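Local coordinates for protein heat-inducible transcription repressor HrcA (Thermotoga maritima, PDB 1STZ) that probably represses the class I heat-shock operons grpE-dnaK-dnaJ and groELS by binding DNA, at residues R18-L23 with L84-E89; Y69-H72 with R77-T80. One frame throughout, in Å; residues are numbered along the deposited sequence.

Contact 1. Residues R18-L23 with L84-E89; sequences RQRKVL and LRFYYE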
ATOM      1  N   ARG A  18       2.116  35.956 -20.901  1.00 23.58           N
ATOM      2  CA  ARG A  18       0.690  35.823 -20.604  1.00 22.74           C
ATOM      3  C   ARG A  18       0.013  34.779 -21.484  1.00 22.18           C
ATOM      4  O   ARG A  18      -0.773  33.969 -20.999  1.00 21.59           O
ATOM      5  CB  ARG A  18      -0.020  37.161 -20.776  1.00 22.72           C
ATOM      6  CG  ARG A  18      -1.517  37.126 -20.473  1.00 22.70           C
ATOM      7  CD  ARG A  18      -2.255  38.384 -20.904  1.00 23.36           C
ATOM      8  NE  ARG A  18      -2.054  38.646 -22.326  1.00 23.59           N
ATOM      9  CZ  ARG A  18      -1.535  39.758 -22.835  1.00 23.82           C
ATOM     10  NH1 ARG A  18      -1.140  40.770 -22.063  1.00 23.73           N
ATOM     11  NH2 ARG A  18      -1.404  39.850 -24.152  1.00 24.95           N
ATOM     12  N   GLN A  19       0.315  34.813 -22.775  1.00 21.50           N
ATOM     13  CA  GLN A  19      -0.259  33.873 -23.732  1.00 21.19           C
ATOM     14  C   GLN A  19       0.165  32.426 -23.423  1.00 20.81           C
ATOM     15  O   GLN A  19      -0.604  31.488 -23.631  1.00 19.57           O
ATOM     16  CB  GLN A  19       0.122  34.282 -25.163  1.00 21.27           C
ATOM     17  CG  GLN A  19      -0.570  35.582 -25.611  1.00 21.63           C
ATOM     18  CD  GLN A  19       0.093  36.280 -26.787  1.00 22.43           C
ATOM     19  OE1 GLN A  19       1.193  35.927 -27.207  1.00 23.49           O
ATOM     20  NE2 GLN A  19      -0.584  37.285 -27.319  1.00 23.15           N
ATOM     21  N   ARG A  20       1.389  32.266 -22.930  1.00 20.80           N
ATOM     22  CA  ARG A  20       1.883  30.969 -22.481  1.00 21.39           C
ATOM     23  C   ARG A  20       1.044  30.478 -21.301  1.00 20.95           C
ATOM     24  O   ARG A  20       0.638  29.332 -21.267  1.00 21.24           O
ATOM     25  CB  ARG A  20       3.363  31.056 -22.082  1.00 21.81           C
ATOM     26  CG  ARG A  20       4.355  30.925 -23.243  1.00 23.38           C
ATOM     27  CD  ARG A  20       5.820  30.886 -22.809  1.00 25.76           C
ATOM     28  NE  ARG A  20       6.672  31.653 -23.731  1.00 29.54           N
ATOM     29  CZ  ARG A  20       7.064  31.227 -24.940  1.00 31.79           C
ATOM     30  NH1 ARG A  20       6.709  30.024 -25.387  1.00 32.30           N
ATOM     31  NH2 ARG A  20       7.824  32.005 -25.705  1.00 32.55           N
ATOM     32  N   LYS A  21       0.773  31.360 -20.346  1.00 21.17           N
ATOM     33  CA  LYS A  21      -0.039  31.015 -19.190  1.00 20.87           C
ATOM     34  C   LYS A  21      -1.468  30.713 -19.611  1.00 20.39           C
ATOM     35  O   LYS A  21      -2.059  29.773 -19.112  1.00 20.63           O
ATOM     36  CB  LYS A  21      -0.005  32.128 -18.151  1.00 21.11           C
ATOM     37  CG  LYS A  21       1.401  32.395 -17.594  1.00 22.39           C
ATOM     38  CD  LYS A  21       1.471  32.270 -16.068  1.00 24.29           C
ATOM     39  CE  LYS A  21       1.039  33.548 -15.345  1.00 24.74           C
ATOM     40  NZ  LYS A  21       1.604  33.649 -13.959  1.00 25.17           N
ATOM     41  N   VAL A  22      -2.008  31.472 -20.558  1.00 19.67           N
ATOM     42  CA  VAL A  22      -3.360  31.223 -21.051  1.00 19.27           C
ATOM     43  C   VAL A  22      -3.460  29.831 -21.708  1.00 18.93           C
ATOM     44  O   VAL A  22      -4.439  29.110 -21.517  1.00 18.65           O
ATOM     45  CB  VAL A  22      -3.810  32.307 -22.062  1.00 19.02           C
ATOM     46  CG1 VAL A  22      -5.145  31.937 -22.688  1.00 19.06           C
ATOM     47  CG2 VAL A  22      -3.908  33.673 -21.386  1.00 19.47           C
ATOM     48  N   LEU A  23      -2.443  29.453 -22.469  1.00 18.53           N
ATOM     49  CA  LEU A  23      -2.441  28.160 -23.137  1.00 18.92           C
ATOM     50  C   LEU A  23      -2.356  27.057 -22.092  1.00 19.04           C
ATOM     51  O   LEU A  23      -3.033  26.041 -22.182  1.00 18.15           O
ATOM     52  CB  LEU A  23      -1.253  28.063 -24.090  1.00 18.92           C
ATOM     53  CG  LEU A  23      -1.346  27.142 -25.309  1.00 20.52           C
ATOM     54  CD1 LEU A  23       0.023  26.604 -25.706  1.00 21.07           C
ATOM     55  CD2 LEU A  23      -2.354  26.032 -25.203  1.00 19.78           C
ATOM     56  N   LEU A  84      -1.045  20.142 -26.486  1.00 18.51           N
ATOM     57  CA  LEU A  84      -0.753  19.133 -25.471  1.00 18.86           C
ATOM     58  C   LEU A  84       0.750  18.988 -25.243  1.00 18.46           C
ATOM     59  O   LEU A  84       1.174  18.859 -24.113  1.00 19.22           O
ATOM     60  CB  LEU A  84      -1.376  17.787 -25.827  1.00 18.75           C
ATOM     61  CG  LEU A  84      -2.894  17.810 -25.846  1.00 19.28           C
ATOM     62  CD1 LEU A  84      -3.418  16.496 -26.461  1.00 21.97           C
ATOM     63  CD2 LEU A  84      -3.454  18.021 -24.458  1.00 20.68           C
ATOM     64  N   ARG A  85       1.537  19.011 -26.316  1.00 18.42           N
ATOM     65  CA  ARG A  85       2.996  18.935 -26.232  1.00 18.50           C
ATOM     66  C   ARG A  85       3.533  20.145 -25.497  1.00 18.75           C
ATOM     67  O   ARG A  85       4.393  20.009 -24.653  1.00 18.22           O
ATOM     68  CB  ARG A  85       3.615  18.826 -27.623  1.00 17.81           C
ATOM     69  CG  ARG A  85       5.136  19.035 -27.749  1.00 18.68           C
ATOM     70  CD  ARG A  85       6.035  18.149 -26.903  1.00 17.80           C
ATOM     71  NE  ARG A  85       5.914  16.736 -27.236  1.00 18.21           N
ATOM     72  CZ  ARG A  85       6.606  15.767 -26.662  1.00 17.13           C
ATOM     73  NH1 ARG A  85       7.513  16.020 -25.723  1.00 15.74           N
ATOM     74  NH2 ARG A  85       6.414  14.526 -27.051  1.00 18.29           N
ATOM     75  N   PHE A  86       3.006  21.327 -25.802  1.00 19.27           N
ATOM     76  CA  PHE A  86       3.445  22.545 -25.121  1.00 19.33           C
ATOM     77  C   PHE A  86       3.204  22.399 -23.626  1.00 18.78           C
ATOM     78  O   PHE A  86       4.076  22.693 -22.836  1.00 18.30           O
ATOM     79  CB  PHE A  86       2.700  23.772 -25.656  1.00 19.79           C
ATOM     80  CG  PHE A  86       2.963  25.029 -24.865  1.00 21.11           C
ATOM     81  CD1 PHE A  86       4.033  25.842 -25.181  1.00 22.28           C
ATOM     82  CD2 PHE A  86       2.152  25.370 -23.786  1.00 22.26           C
ATOM     83  CE1 PHE A  86       4.285  27.002 -24.443  1.00 23.51           C
ATOM     84  CE2 PHE A  86       2.386  26.524 -23.058  1.00 23.44           C
ATOM     85  CZ  PHE A  86       3.455  27.338 -23.383  1.00 23.39           C
ATOM     86  N   TYR A  87       2.019  21.912 -23.251  1.00 18.75           N
ATOM     87  CA  TYR A  87       1.658  21.739 -21.840  1.00 18.32           C
ATOM     88  C   TYR A  87       2.631  20.794 -21.149  1.00 17.90           C
ATOM     89  O   TYR A  87       3.186  21.134 -20.117  1.00 17.61           O
ATOM     90  CB  TYR A  87       0.232  21.215 -21.704  1.00 18.71           C
ATOM     91  CG  TYR A  87      -0.172  20.829 -20.303  1.00 19.44           C
ATOM     92  CD1 TYR A  87      -0.593  21.786 -19.386  1.00 20.77           C
ATOM     93  CD2 TYR A  87      -0.150  19.496 -19.897  1.00 22.01           C
ATOM     94  CE1 TYR A  87      -0.970  21.424 -18.081  1.00 21.78           C
ATOM     95  CE2 TYR A  87      -0.530  19.122 -18.609  1.00 21.14           C
ATOM     96  CZ  TYR A  87      -0.941  20.087 -17.706  1.00 22.76           C
ATOM     97  OH  TYR A  87      -1.314  19.708 -16.424  1.00 22.94           O
ATOM     98  N   TYR A  88       2.859  19.624 -21.740  1.00 17.05           N
ATOM     99  CA  TYR A  88       3.810  18.643 -21.196  1.00 16.36           C
ATOM    100  C   TYR A  88       5.215  19.225 -20.967  1.00 16.65           C
ATOM    101  O   TYR A  88       5.815  18.986 -19.915  1.00 15.91           O
ATOM    102  CB  TYR A  88       3.911  17.423 -22.119  1.00 15.87           C
ATOM    103  CG  TYR A  88       4.934  16.389 -21.708  1.00 15.42           C
ATOM    104  CD1 TYR A  88       4.694  15.523 -20.655  1.00 17.04           C
ATOM    105  CD2 TYR A  88       6.140  16.277 -22.378  1.00 14.68           C
ATOM    106  CE1 TYR A  88       5.654  14.579 -20.260  1.00 17.50           C
ATOM    107  CE2 TYR A  88       7.085  15.335 -22.015  1.00 15.37           C
ATOM    108  CZ  TYR A  88       6.838  14.485 -20.956  1.00 15.55           C
ATOM    109  OH  TYR A  88       7.781  13.553 -20.594  1.00 18.25           O
ATOM    110  N   GLU A  89       5.742  19.946 -21.953  1.00 17.28           N
ATOM    111  CA  GLU A  89       7.077  20.538 -21.844  1.00 18.77           C
ATOM    112  C   GLU A  89       7.166  21.524 -20.678  1.00 18.98           C
ATOM    113  O   GLU A  89       8.181  21.588 -19.998  1.00 18.85           O
ATOM    114  CB  GLU A  89       7.469  21.262 -23.139  1.00 19.18           C
ATOM    115  CG  GLU A  89       7.741  20.349 -24.332  1.00 20.76           C
ATOM    116  CD  GLU A  89       8.923  19.429 -24.105  1.00 22.61           C
ATOM    117  OE1 GLU A  89      10.001  19.911 -23.674  1.00 24.98           O
ATOM    118  OE2 GLU A  89       8.785  18.217 -24.358  1.00 23.22           O
TER

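Contact 2. Residues Y69-H72 with R77-T80; sequences YQPH and RIPT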
ATOM      1  N   TYR A  69      -7.990  24.470 -31.188  1.00 18.76           N
ATOM      2  CA  TYR A  69      -9.020  24.578 -32.221  1.00 18.74           C
ATOM      3  C   TYR A  69     -10.417  24.794 -31.645  1.00 18.85           C
ATOM      4  O   TYR A  69     -10.654  24.578 -30.479  1.00 18.02           O
ATOM      5  CB  TYR A  69      -9.006  23.343 -33.141  1.00 18.66           C
ATOM      6  CG  TYR A  69      -9.595  22.069 -32.575  1.00 18.49           C
ATOM      7  CD1 TYR A  69     -10.901  21.702 -32.847  1.00 20.13           C
ATOM      8  CD2 TYR A  69      -8.822  21.198 -31.798  1.00 20.83           C
ATOM      9  CE1 TYR A  69     -11.436  20.515 -32.341  1.00 20.83           C
ATOM     10  CE2 TYR A  69      -9.347  20.009 -31.293  1.00 19.32           C
ATOM     11  CZ  TYR A  69     -10.642  19.680 -31.569  1.00 20.23           C
ATOM     12  OH  TYR A  69     -11.150  18.523 -31.070  1.00 24.25           O
ATOM     13  N   GLN A  70     -11.338  25.195 -32.511  1.00 19.84           N
ATOM     14  CA  GLN A  70     -12.722  25.439 -32.144  1.00 20.76           C
ATOM     15  C   GLN A  70     -13.593  24.299 -32.682  1.00 21.41           C
ATOM     16  O   GLN A  70     -13.775  24.192 -33.890  1.00 21.32           O
ATOM     17  CB  GLN A  70     -13.176  26.781 -32.717  1.00 20.44           C
ATOM     18  CG  GLN A  70     -14.616  27.107 -32.420  1.00 20.96           C
ATOM     19  CD  GLN A  70     -15.108  28.367 -33.094  1.00 21.35           C
ATOM     20  OE1 GLN A  70     -15.936  29.072 -32.534  1.00 22.16           O
ATOM     21  NE2 GLN A  70     -14.620  28.642 -34.302  1.00 22.33           N
ATOM     22  N   PRO A  71     -14.119  23.443 -31.801  1.00 22.83           N
ATOM     23  CA  PRO A  71     -14.961  22.302 -32.219  1.00 23.71           C
ATOM     24  C   PRO A  71     -16.038  22.603 -33.277  1.00 24.81           C
ATOM     25  O   PRO A  71     -15.883  22.173 -34.431  1.00 26.12           O
ATOM     26  CB  PRO A  71     -15.587  21.829 -30.902  1.00 23.76           C
ATOM     27  CG  PRO A  71     -14.611  22.197 -29.880  1.00 23.13           C
ATOM     28  CD  PRO A  71     -13.923  23.462 -30.339  1.00 22.25           C
ATOM     29  N   HIS A  72     -17.117  23.293 -32.921  1.00 25.41           N
ATOM     30  CA  HIS A  72     -18.131  23.657 -33.905  1.00 25.58           C
ATOM     31  C   HIS A  72     -18.344  25.173 -33.870  1.00 25.70           C
ATOM     32  O   HIS A  72     -17.621  25.923 -34.525  1.00 25.66           O
ATOM     33  CB  HIS A  72     -19.478  22.934 -33.647  1.00 25.93           C
ATOM     34  CG  HIS A  72     -19.363  21.474 -33.334  1.00 26.40           C
ATOM     35  ND1 HIS A  72     -18.641  20.990 -32.263  1.00 27.80           N
ATOM     36  CD2 HIS A  72     -19.938  20.395 -33.916  1.00 27.22           C
ATOM     37  CE1 HIS A  72     -18.748  19.675 -32.220  1.00 27.84           C
ATOM     38  NE2 HIS A  72     -19.529  19.289 -33.212  1.00 27.25           N
ATOM     39  N   ARG A  77     -12.477  26.427 -26.609  1.00 21.97           N
ATOM     40  CA  ARG A  77     -11.440  25.880 -27.459  1.00 22.06           C
ATOM     41  C   ARG A  77     -10.878  24.602 -26.853  1.00 22.11           C
ATOM     42  O   ARG A  77     -11.036  24.336 -25.665  1.00 22.32           O
ATOM     43  CB  ARG A  77     -10.339  26.920 -27.668  1.00 22.19           C
ATOM     44  CG  ARG A  77     -10.824  28.225 -28.348  1.00 22.88           C
ATOM     45  CD  ARG A  77     -11.382  27.992 -29.749  1.00 24.29           C
ATOM     46  NE  ARG A  77     -11.694  29.202 -30.510  1.00 24.03           N
ATOM     47  CZ  ARG A  77     -12.874  29.824 -30.513  1.00 25.30           C
ATOM     48  NH1 ARG A  77     -13.879  29.397 -29.754  1.00 25.39           N
ATOM     49  NH2 ARG A  77     -13.048  30.900 -31.279  1.00 24.71           N
ATOM     50  N   ILE A  78     -10.216  23.811 -27.682  1.00 22.00           N
ATOM     51  CA  ILE A  78      -9.677  22.515 -27.264  1.00 22.06           C
ATOM     52  C   ILE A  78      -8.224  22.441 -27.726  1.00 21.46           C
ATOM     53  O   ILE A  78      -7.924  22.838 -28.849  1.00 21.34           O
ATOM     54  CB  ILE A  78     -10.511  21.382 -27.921  1.00 21.80           C
ATOM     55  CG1 ILE A  78     -11.860  21.250 -27.221  1.00 23.21           C
ATOM     56  CG2 ILE A  78      -9.783  20.040 -27.868  1.00 23.06           C
ATOM     57  CD1 ILE A  78     -12.790  20.215 -27.863  1.00 24.41           C
ATOM     58  N   PRO A  79      -7.321  21.945 -26.896  1.00 20.99           N
ATOM     59  CA  PRO A  79      -5.926  21.810 -27.332  1.00 21.30           C
ATOM     60  C   PRO A  79      -5.743  20.865 -28.525  1.00 20.62           C
ATOM     61  O   PRO A  79      -6.417  19.870 -28.616  1.00 20.07           O
ATOM     62  CB  PRO A  79      -5.208  21.245 -26.095  1.00 21.03           C
ATOM     63  CG  PRO A  79      -6.272  20.750 -25.192  1.00 21.14           C
ATOM     64  CD  PRO A  79      -7.503  21.515 -25.497  1.00 21.34           C
ATOM     65  N   THR A  80      -4.859  21.237 -29.441  1.00 20.64           N
ATOM     66  CA  THR A  80      -4.359  20.323 -30.456  1.00 20.28           C
ATOM     67  C   THR A  80      -3.263  19.477 -29.873  1.00 19.98           C
ATOM     68  O   THR A  80      -2.899  19.651 -28.721  1.00 20.06           O
ATOM     69  CB  THR A  80      -3.808  21.121 -31.648  1.00 20.29           C
ATOM     70  OG1 THR A  80      -2.681  21.880 -31.222  1.00 20.38           O
ATOM     71  CG2 THR A  80      -4.827  22.153 -32.155  1.00 19.67           C
TER

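Contact 1. Residues R18-L23 with L84-E89
Arg20 meets Phe86 edge to edge instead of lying over its ring: the guanidinium and ring planes are only 20° apart, and Arg20 NH1 stands 4.0 Å from Phe86 CE1. This is not cation-pi geometry. The closer touch on that rim is aliphatic, with Arg20 CG 3.7 Å from Phe86 CZ and Arg20 CB also beside that corner, so the arginine stem runs past the end of the ring at about a right angle. Leu23 takes a different approach: its CD1 methyl is modelled over one face of Phe86, too close for its exact position to be trusted, and Leu23 CB, 4.1 Å from Phe86 CE2, is the sounder evidence of contact. Phe86 CG is anti to the backbone N (chi1 172°), which sends the ring out from helix 81-94 toward helix 17-33; the nearest CA atoms, those of Leu23 and Tyr87, are 7.7 Å apart. No hydrogen bond crosses, and the buried surface totals only 188 Å², about half of it on Phe86. With alanine in place of Phe86, Leu23 and the Arg20 stem would probably lose their shared apolar partner and a gap would open between the helices. Leu23 also touches Leu62 of helix 52-64, while Arg85 on helix 81-94 pairs with Glu89 and Glu278. The contact thus joins the first helix of a winged-helix DNA-binding domain to the helix that follows its wing.

Contact 2. Residues Y69-H72 with R77-T80
Tyr69 and Ile78 form an antiparallel hydrogen-bonded pair at the base of the winged-helix domain's wing, a hairpin of short strands 68-69 and 78-79: Tyr69 N reaches Ile78 O at 2.9 Å, and Ile78 N returns to Tyr69 O at the same length, with N-H...O angles of 163° and 155°. The tight part is on the face bearing these two side chains. Tyr69 CG stands between the backbone N and the carbonyl carbon (chi1 75°), which sets the ring alongside Ile78. Ile78 CB sits 4.2 Å from the centroid of the Tyr69 ring, a CH-pi contact over the face, and Ile78 CG2 is 3.5 Å from Tyr69 CE2. Pro71 CG presses on Ile78 CD1 at 3.4 Å, closer than usual. Packing is looser at the ring edge, where Thr80 CG2 stays 4.1 Å from Tyr69 CD2, and Tyr69 is exposed in the assembly. Partly exposed Gln70 lays its CG over a face of the Arg77 guanidinium. Arg77 itself is buried, touching Met59 and Lys60 of helix 52-64. Ile78 and Pro79 rest on Tyr30 of helix 17-33, Pro36 touches Pro71 and Ile78, and Thr80 OG1, bonded to Gly66 O and Gly83 N, N-caps helix 81-94.

Contact 2 is nested in the chain between the two segments of contact 1, and their centres are 15 Å apart. They meet directly where Leu84 CD2 lies 4.0 Å from Pro79 CG, the strand 78-79 running through the Thr80 cap into helix 81-94. Val27 of helix 17-33 touches both Pro79 and Leu84, so the same helix backs the hairpin and the helix after it. In winged-helix terms, contact 2 is the base of the wing and contact 1 is where the helix after the wing meets the first helix. Both lie well out from the chain's centre, about 26 Å for the centre of contact 1 and 30 Å for that of contact 2, consistent with a peripheral DNA-binding domain; no other protein chain of the assembly touches either contact.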